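Side-chain contacts in transcriptional regulator, PadR family (Bacillus cereus, PDB 4ESB), which probably binds operator DNA as a dimer through a winged helix-turn-helix domain and so regulates transcription, as other PadR-family proteins do: residues A[8-13]-A[43-48]; A[13-18]-A[56-61]. All coordinates share one frame; numbering follows the deposited sequence.

Overall arrangement
Both contacts pack helix 10-20 against later elements of the winged helix-turn-helix domain, with their centres about 11 Å apart. Contact 1 sets the start of this helix against helix 42-54, and contact 2 sets its middle against the beginning of strand 58-64. Since that strand directly follows helix 42-54, the two contacts run in the same order along helix 10-20 and along the later part of the chain. Cys13 belongs to both, and they touch where Leu48 CD2 lies 4.0 Å from Ile14 CD1. The same helix also packs on the second subunit, so it takes part both in the core of the winged helix-turn-helix domain and in the dimer interface.

Contact 1: residues A[8-13]-A[43-48]; sequences GVLEGC and GSIYPL
Leu10 and Leu48 meet through their outer methyl groups, Leu10 CD2 lying 4.0 Å from Leu48 CD2. Both leucines have CG swung away from the backbone N (chi1 180° for Leu10 and 173° for Leu48), which extends each branch into the gap between the two helices, where the side chains cross obliquely. The same methyl of Leu10 also reaches Ile45, whose CG2 branch stands 4.2 Å from Leu10 CD2. Leu10 CD2 is thus shared between two residues three positions apart on one face of helix 42-54. On the other branch of Leu48, CD1 approaches the carboxylate of Glu11, with OE1 3.9 Å from Leu48 CD1. With chi1 179° and the chain extended beyond CG, Glu11 brings the carboxylate itself, not its methylenes, against this methyl; this is plain packing of an oxygen on a methyl, and both residues are partly exposed.

These helices are the first and third of the winged helix-turn-helix domain. Helix 42-54 probably serves, by its place in the fold, as the recognition helix; the contact packs its first half against helix 10-20. CA atoms of Leu10 and Ile45 remain 9.1 Å apart, and the space between them is bridged by side chains alone.

Further out, Leu32 of helix 25-34 packs on Leu10 and Leu28 packs on Ile45, while Phe37 and Val40 from the loop before helix 42-54 add to the apolar surroundings. Glu11 OE1 has a long, weak ion pair with Arg51. Just before helix 10-20, Val9 packs on Val98 of the second subunit.

Contact 2: residues A[13-18]-A[56-61]; sequences CILYII and KLIEGT
Leu15 is the first residue of segment 13-18 to touch segment 56-61, and it does so through one branch. Its CG lies opposite the carbonyl carbon (chi1 -71°), and from there the CD2 methyl turns to Ile58, coming within 3.7 Å of Ile58 CG2. The end of the side chain therefore lies nearer the strand than its first bond would suggest. The same methyl rests against the base of Leu57, where Leu57 CB is 4.1 Å from Leu15 CD2. Leu15 CD2 thus fits against two consecutive residues at the point where the chain enters strand 58-64.

One turn later Ile18 brings its CD1 methyl to the same isoleucine, 3.9 Å from Ile58 CG2 and 4.0 Å from Ile58 CD1. The two side chains meet at about a right angle, and the CD1 methyl of Ile18 touches both branches of Ile58. Ile58 CG2 thus touches both Leu15 and Ile18, while its CG1 arm, placed between the backbone N and carbonyl carbon (chi1 65°), carries CD1 to the Ile18 side. This is where the wing of the winged helix-turn-helix fold joins the helical core: 58-64 is paired antiparallel with 70-76, and its first side chain points inward to helix 10-20.

Just before the strand, Lys56 closes helix 42-54 with a Schellman motif, and its carbonyl O accepts a hydrogen bond from Thr77 OG1. All four touching residues are buried. Tyr74 of strand 70-76 packs on both Ile18 and Ile58, and Met52 of helix 42-54 lies against Leu15.

Contact 1: residues A[8-13]-A[43-48]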
ATOM      1  N   GLY A   8       1.649  -5.774   1.376  1.00 74.54           N
ATOM      2  CA  GLY A   8       1.207  -4.789   2.344  1.00 73.06           C
ATOM      3  C   GLY A   8      -0.274  -4.930   2.643  1.00 79.96           C
ATOM      4  O   GLY A   8      -0.700  -4.866   3.797  1.00 66.01           O
ATOM      5  N   VAL A   9      -1.058  -5.146   1.590  1.00 73.86           N
ATOM      6  CA  VAL A   9      -2.512  -5.159   1.691  1.00 53.31           C
ATOM      7  C   VAL A   9      -3.103  -6.568   1.716  1.00 44.84           C
ATOM      8  O   VAL A   9      -4.321  -6.733   1.728  1.00 45.01           O
ATOM      9  CB  VAL A   9      -3.140  -4.416   0.498  1.00 55.92           C
ATOM     10  CG1 VAL A   9      -2.620  -2.989   0.424  1.00 53.05           C
ATOM     11  CG2 VAL A   9      -2.851  -5.163  -0.798  1.00 67.01           C
ATOM     12  N   LEU A  10      -2.244  -7.581   1.727  1.00 46.17           N
ATOM     13  CA  LEU A  10      -2.697  -8.964   1.607  1.00 44.16           C
ATOM     14  C   LEU A  10      -3.401  -9.445   2.875  1.00 43.12           C
ATOM     15  O   LEU A  10      -4.406 -10.153   2.804  1.00 42.79           O
ATOM     16  CB  LEU A  10      -1.517  -9.878   1.272  1.00 51.32           C
ATOM     17  CG  LEU A  10      -1.802 -11.373   1.114  1.00 49.54           C
ATOM     18  CD1 LEU A  10      -2.762 -11.643  -0.037  1.00 44.89           C
ATOM     19  CD2 LEU A  10      -0.497 -12.119   0.905  1.00 53.49           C
ATOM     20  N   GLU A  11      -2.871  -9.063   4.031  1.00 47.30           N
ATOM     21  CA  GLU A  11      -3.483  -9.422   5.306  1.00 39.07           C
ATOM     22  C   GLU A  11      -4.903  -8.872   5.390  1.00 38.42           C
ATOM     23  O   GLU A  11      -5.817  -9.552   5.854  1.00 44.50           O
ATOM     24  CB  GLU A  11      -2.638  -8.894   6.469  1.00 45.17           C
ATOM     25  CG  GLU A  11      -3.209  -9.194   7.846  1.00 55.02           C
ATOM     26  CD  GLU A  11      -2.159  -9.136   8.941  1.00 52.14           C
ATOM     27  OE1 GLU A  11      -0.972  -8.929   8.618  1.00 62.02           O
ATOM     28  OE2 GLU A  11      -2.521  -9.300  10.126  1.00 62.77           O
ATOM     29  N   GLY A  12      -5.083  -7.640   4.926  1.00 35.79           N
ATOM     30  CA  GLY A  12      -6.382  -6.992   4.953  1.00 38.90           C
ATOM     31  C   GLY A  12      -7.386  -7.632   4.015  1.00 40.75           C
ATOM     32  O   GLY A  12      -8.567  -7.748   4.338  1.00 42.33           O
ATOM     33  N   CYS A  13      -6.919  -8.053   2.845  1.00 44.28           N
ATOM     34  CA  CYS A  13      -7.796  -8.673   1.857  1.00 36.13           C
ATOM     35  C   CYS A  13      -8.172 -10.084   2.292  1.00 33.21           C
ATOM     36  O   CYS A  13      -9.260 -10.568   1.994  1.00 34.87           O
ATOM     37  CB  CYS A  13      -7.123  -8.699   0.486  1.00 38.56           C
ATOM     38  SG  CYS A  13      -6.947  -7.059  -0.259  1.00 41.95           S
ATOM     39  N   GLY A  43       1.353 -22.354   0.108  1.00 42.79           N
ATOM     40  CA  GLY A  43       2.687 -22.416   0.672  1.00 37.84           C
ATOM     41  C   GLY A  43       3.241 -21.050   1.028  1.00 41.02           C
ATOM     42  O   GLY A  43       3.921 -20.896   2.044  1.00 43.90           O
ATOM     43  N   SER A  44       2.947 -20.056   0.199  1.00 37.46           N
ATOM     44  CA  SER A  44       3.514 -18.724   0.382  1.00 47.75           C
ATOM     45  C   SER A  44       2.782 -17.903   1.445  1.00 47.43           C
ATOM     46  O   SER A  44       3.394 -17.066   2.108  1.00 59.94           O
ATOM     47  CB  SER A  44       3.539 -17.967  -0.950  1.00 36.12           C
ATOM     48  OG  SER A  44       2.271 -17.434  -1.274  1.00 48.26           O
ATOM     49  N   ILE A  45       1.481 -18.137   1.614  1.00 47.24           N
ATOM     50  CA  ILE A  45       0.702 -17.398   2.610  1.00 46.70           C
ATOM     51  C   ILE A  45       0.548 -18.158   3.924  1.00 43.29           C
ATOM     52  O   ILE A  45       0.018 -17.621   4.895  1.00 47.29           O
ATOM     53  CB  ILE A  45      -0.720 -17.039   2.103  1.00 41.71           C
ATOM     54  CG1 ILE A  45      -1.610 -18.286   2.042  1.00 46.63           C
ATOM     55  CG2 ILE A  45      -0.648 -16.338   0.751  1.00 47.32           C
ATOM     56  CD1 ILE A  45      -3.045 -17.995   1.645  1.00 46.58           C
ATOM     57  N   TYR A  46       1.009 -19.405   3.960  1.00 40.38           N
ATOM     58  CA  TYR A  46       0.818 -20.243   5.142  1.00 48.54           C
ATOM     59  C   TYR A  46       1.357 -19.586   6.412  1.00 46.64           C
ATOM     60  O   TYR A  46       0.656 -19.515   7.421  1.00 53.11           O
ATOM     61  CB  TYR A  46       1.462 -21.619   4.952  1.00 39.35           C
ATOM     62  CG  TYR A  46       1.208 -22.564   6.096  1.00 38.47           C
ATOM     63  CD1 TYR A  46      -0.087 -22.893   6.471  1.00 36.81           C
ATOM     64  CD2 TYR A  46       2.261 -23.135   6.799  1.00 40.52           C
ATOM     65  CE1 TYR A  46      -0.328 -23.758   7.516  1.00 39.27           C
ATOM     66  CE2 TYR A  46       2.031 -24.002   7.847  1.00 43.99           C
ATOM     67  CZ  TYR A  46       0.733 -24.307   8.203  1.00 45.99           C
ATOM     68  OH  TYR A  46       0.491 -25.174   9.241  1.00 50.80           O
ATOM     69  N   PRO A  47       2.608 -19.100   6.367  1.00 55.54           N
ATOM     70  CA  PRO A  47       3.193 -18.488   7.566  1.00 51.73           C
ATOM     71  C   PRO A  47       2.407 -17.257   8.016  1.00 50.93           C
ATOM     72  O   PRO A  47       2.376 -16.937   9.207  1.00 43.33           O
ATOM     73  CB  PRO A  47       4.602 -18.090   7.110  1.00 43.35           C
ATOM     74  CG  PRO A  47       4.858 -18.881   5.872  1.00 49.99           C
ATOM     75  CD  PRO A  47       3.528 -19.040   5.220  1.00 50.14           C
ATOM     76  N   LEU A  48       1.783 -16.570   7.065  1.00 37.07           N
ATOM     77  CA  LEU A  48       0.948 -15.421   7.378  1.00 42.91           C
ATOM     78  C   LEU A  48      -0.339 -15.873   8.064  1.00 49.30           C
ATOM     79  O   LEU A  48      -0.824 -15.208   8.974  1.00 54.83           O
ATOM     80  CB  LEU A  48       0.631 -14.627   6.108  1.00 31.57           C
ATOM     81  CG  LEU A  48      -0.382 -13.486   6.236  1.00 51.74           C
ATOM     82  CD1 LEU A  48       0.067 -12.482   7.287  1.00 45.58           C
ATOM     83  CD2 LEU A  48      -0.584 -12.801   4.892  1.00 33.26           C
TER

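Contact 2: residues A[13-18]-A[56-61]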
ATOM      1  N   CYS A  13      -6.919  -8.053   2.845  1.00 44.28           N
ATOM      2  CA  CYS A  13      -7.796  -8.673   1.857  1.00 36.13           C
ATOM      3  C   CYS A  13      -8.172 -10.084   2.292  1.00 33.21           C
ATOM      4  O   CYS A  13      -9.260 -10.568   1.994  1.00 34.87           O
ATOM      5  CB  CYS A  13      -7.123  -8.699   0.486  1.00 38.56           C
ATOM      6  SG  CYS A  13      -6.947  -7.059  -0.259  1.00 41.95           S
ATOM      7  N   ILE A  14      -7.258 -10.737   2.998  1.00 31.06           N
ATOM      8  CA  ILE A  14      -7.535 -12.036   3.593  1.00 33.36           C
ATOM      9  C   ILE A  14      -8.609 -11.913   4.677  1.00 44.55           C
ATOM     10  O   ILE A  14      -9.516 -12.741   4.755  1.00 46.81           O
ATOM     11  CB  ILE A  14      -6.258 -12.668   4.183  1.00 35.46           C
ATOM     12  CG1 ILE A  14      -5.430 -13.290   3.060  1.00 34.18           C
ATOM     13  CG2 ILE A  14      -6.606 -13.723   5.230  1.00 32.63           C
ATOM     14  CD1 ILE A  14      -4.120 -13.898   3.512  1.00 37.19           C
ATOM     15  N   LEU A  15      -8.510 -10.879   5.508  1.00 41.77           N
ATOM     16  CA  LEU A  15      -9.520 -10.647   6.534  1.00 38.34           C
ATOM     17  C   LEU A  15     -10.868 -10.349   5.891  1.00 41.68           C
ATOM     18  O   LEU A  15     -11.900 -10.839   6.353  1.00 38.30           O
ATOM     19  CB  LEU A  15      -9.125  -9.492   7.457  1.00 40.91           C
ATOM     20  CG  LEU A  15      -7.969  -9.735   8.430  1.00 45.48           C
ATOM     21  CD1 LEU A  15      -7.624  -8.448   9.161  1.00 37.01           C
ATOM     22  CD2 LEU A  15      -8.311 -10.834   9.423  1.00 40.78           C
ATOM     23  N   TYR A  16     -10.864  -9.550   4.827  1.00 36.61           N
ATOM     24  CA  TYR A  16     -12.108  -9.223   4.141  1.00 33.36           C
ATOM     25  C   TYR A  16     -12.793 -10.487   3.651  1.00 36.77           C
ATOM     26  O   TYR A  16     -13.977 -10.702   3.898  1.00 47.81           O
ATOM     27  CB  TYR A  16     -11.868  -8.298   2.950  1.00 31.03           C
ATOM     28  CG  TYR A  16     -13.147  -8.006   2.204  1.00 41.29           C
ATOM     29  CD1 TYR A  16     -14.083  -7.118   2.717  1.00 46.82           C
ATOM     30  CD2 TYR A  16     -13.435  -8.639   1.001  1.00 46.88           C
ATOM     31  CE1 TYR A  16     -15.262  -6.856   2.048  1.00 49.13           C
ATOM     32  CE2 TYR A  16     -14.611  -8.382   0.323  1.00 42.54           C
ATOM     33  CZ  TYR A  16     -15.521  -7.491   0.852  1.00 57.73           C
ATOM     34  OH  TYR A  16     -16.693  -7.235   0.182  1.00 73.91           O
ATOM     35  N   ILE A  17     -12.033 -11.320   2.949  1.00 47.22           N
ATOM     36  CA  ILE A  17     -12.570 -12.536   2.355  1.00 38.05           C
ATOM     37  C   ILE A  17     -13.115 -13.474   3.425  1.00 35.97           C
ATOM     38  O   ILE A  17     -14.234 -13.972   3.307  1.00 39.03           O
ATOM     39  CB  ILE A  17     -11.500 -13.258   1.514  1.00 38.74           C
ATOM     40  CG1 ILE A  17     -11.308 -12.526   0.184  1.00 34.17           C
ATOM     41  CG2 ILE A  17     -11.899 -14.705   1.260  1.00 35.04           C
ATOM     42  CD1 ILE A  17      -9.988 -12.813  -0.495  1.00 48.03           C
ATOM     43  N   ILE A  18     -12.327 -13.706   4.470  1.00 39.29           N
ATOM     44  CA  ILE A  18     -12.746 -14.585   5.558  1.00 40.64           C
ATOM     45  C   ILE A  18     -13.953 -14.017   6.301  1.00 39.50           C
ATOM     46  O   ILE A  18     -14.794 -14.772   6.790  1.00 39.64           O
ATOM     47  CB  ILE A  18     -11.599 -14.834   6.558  1.00 36.52           C
ATOM     48  CG1 ILE A  18     -10.451 -15.581   5.869  1.00 33.64           C
ATOM     49  CG2 ILE A  18     -12.103 -15.633   7.752  1.00 28.61           C
ATOM     50  CD1 ILE A  18      -9.336 -16.012   6.802  1.00 35.26           C
ATOM     51  N   LYS A  56      -4.764 -13.832  16.898  1.00 49.89           N
ATOM     52  CA  LYS A  56      -6.187 -13.952  17.190  1.00 48.60           C
ATOM     53  C   LYS A  56      -7.056 -13.098  16.268  1.00 46.10           C
ATOM     54  O   LYS A  56      -8.120 -12.625  16.673  1.00 42.22           O
ATOM     55  CB  LYS A  56      -6.447 -13.579  18.653  1.00 52.15           C
ATOM     56  CG  LYS A  56      -5.579 -14.354  19.641  1.00 66.35           C
ATOM     57  CD  LYS A  56      -6.349 -15.496  20.284  1.00 77.05           C
ATOM     58  CE  LYS A  56      -5.428 -16.638  20.686  1.00 93.27           C
ATOM     59  NZ  LYS A  56      -6.119 -17.953  20.584  1.00 75.12           N
ATOM     60  N   LEU A  57      -6.608 -12.907  15.030  1.00 45.90           N
ATOM     61  CA  LEU A  57      -7.393 -12.181  14.038  1.00 38.08           C
ATOM     62  C   LEU A  57      -8.348 -13.133  13.338  1.00 37.93           C
ATOM     63  O   LEU A  57      -9.451 -12.755  12.951  1.00 41.20           O
ATOM     64  CB  LEU A  57      -6.479 -11.529  13.003  1.00 48.34           C
ATOM     65  CG  LEU A  57      -5.455 -10.533  13.541  1.00 51.80           C
ATOM     66  CD1 LEU A  57      -4.646  -9.958  12.395  1.00 48.84           C
ATOM     67  CD2 LEU A  57      -6.135  -9.426  14.332  1.00 46.63           C
ATOM     68  N   ILE A  58      -7.907 -14.374  13.170  1.00 43.51           N
ATOM     69  CA  ILE A  58      -8.739 -15.412  12.581  1.00 38.85           C
ATOM     70  C   ILE A  58      -8.586 -16.682  13.400  1.00 34.28           C
ATOM     71  O   ILE A  58      -7.674 -16.803  14.215  1.00 41.49           O
ATOM     72  CB  ILE A  58      -8.355 -15.687  11.114  1.00 42.03           C
ATOM     73  CG1 ILE A  58      -6.939 -16.260  11.029  1.00 43.47           C
ATOM     74  CG2 ILE A  58      -8.465 -14.406  10.293  1.00 35.63           C
ATOM     75  CD1 ILE A  58      -6.508 -16.633   9.626  1.00 49.81           C
ATOM     76  N   GLU A  59      -9.486 -17.629  13.179  1.00 44.41           N
ATOM     77  CA  GLU A  59      -9.496 -18.863  13.952  1.00 43.15           C
ATOM     78  C   GLU A  59     -10.021 -20.006  13.100  1.00 41.97           C
ATOM     79  O   GLU A  59     -11.065 -19.886  12.461  1.00 47.24           O
ATOM     80  CB  GLU A  59     -10.370 -18.694  15.193  1.00 37.58           C
ATOM     81  CG  GLU A  59     -10.463 -19.931  16.061  1.00 45.01           C
ATOM     82  CD  GLU A  59     -11.552 -19.823  17.118  1.00 52.12           C
ATOM     83  OE1 GLU A  59     -12.082 -18.710  17.311  1.00 53.21           O
ATOM     84  OE2 GLU A  59     -11.886 -20.848  17.747  1.00 46.61           O
ATOM     85  N   GLY A  60      -9.293 -21.116  13.094  1.00 38.12           N
ATOM     86  CA  GLY A  60      -9.704 -22.285  12.343  1.00 41.25           C
ATOM     87  C   GLY A  60     -10.438 -23.279  13.215  1.00 48.92           C
ATOM     88  O   GLY A  60     -10.056 -23.510  14.360  1.00 53.08           O
ATOM     89  N   THR A  61     -11.503 -23.857  12.675  1.00 47.39           N
ATOM     90  CA  THR A  61     -12.240 -24.901  13.374  1.00 64.60           C
ATOM     91  C   THR A  61     -12.541 -26.038  12.404  1.00 62.17           C
ATOM     92  O   THR A  61     -12.855 -25.804  11.238  1.00 44.78           O
ATOM     93  CB  THR A  61     -13.564 -24.368  13.959  1.00 45.40           C
ATOM     94  OG1 THR A  61     -14.575 -24.364  12.945  1.00 52.16           O
ATOM     95  CG2 THR A  61     -13.386 -22.958  14.511  1.00 54.03           C
TER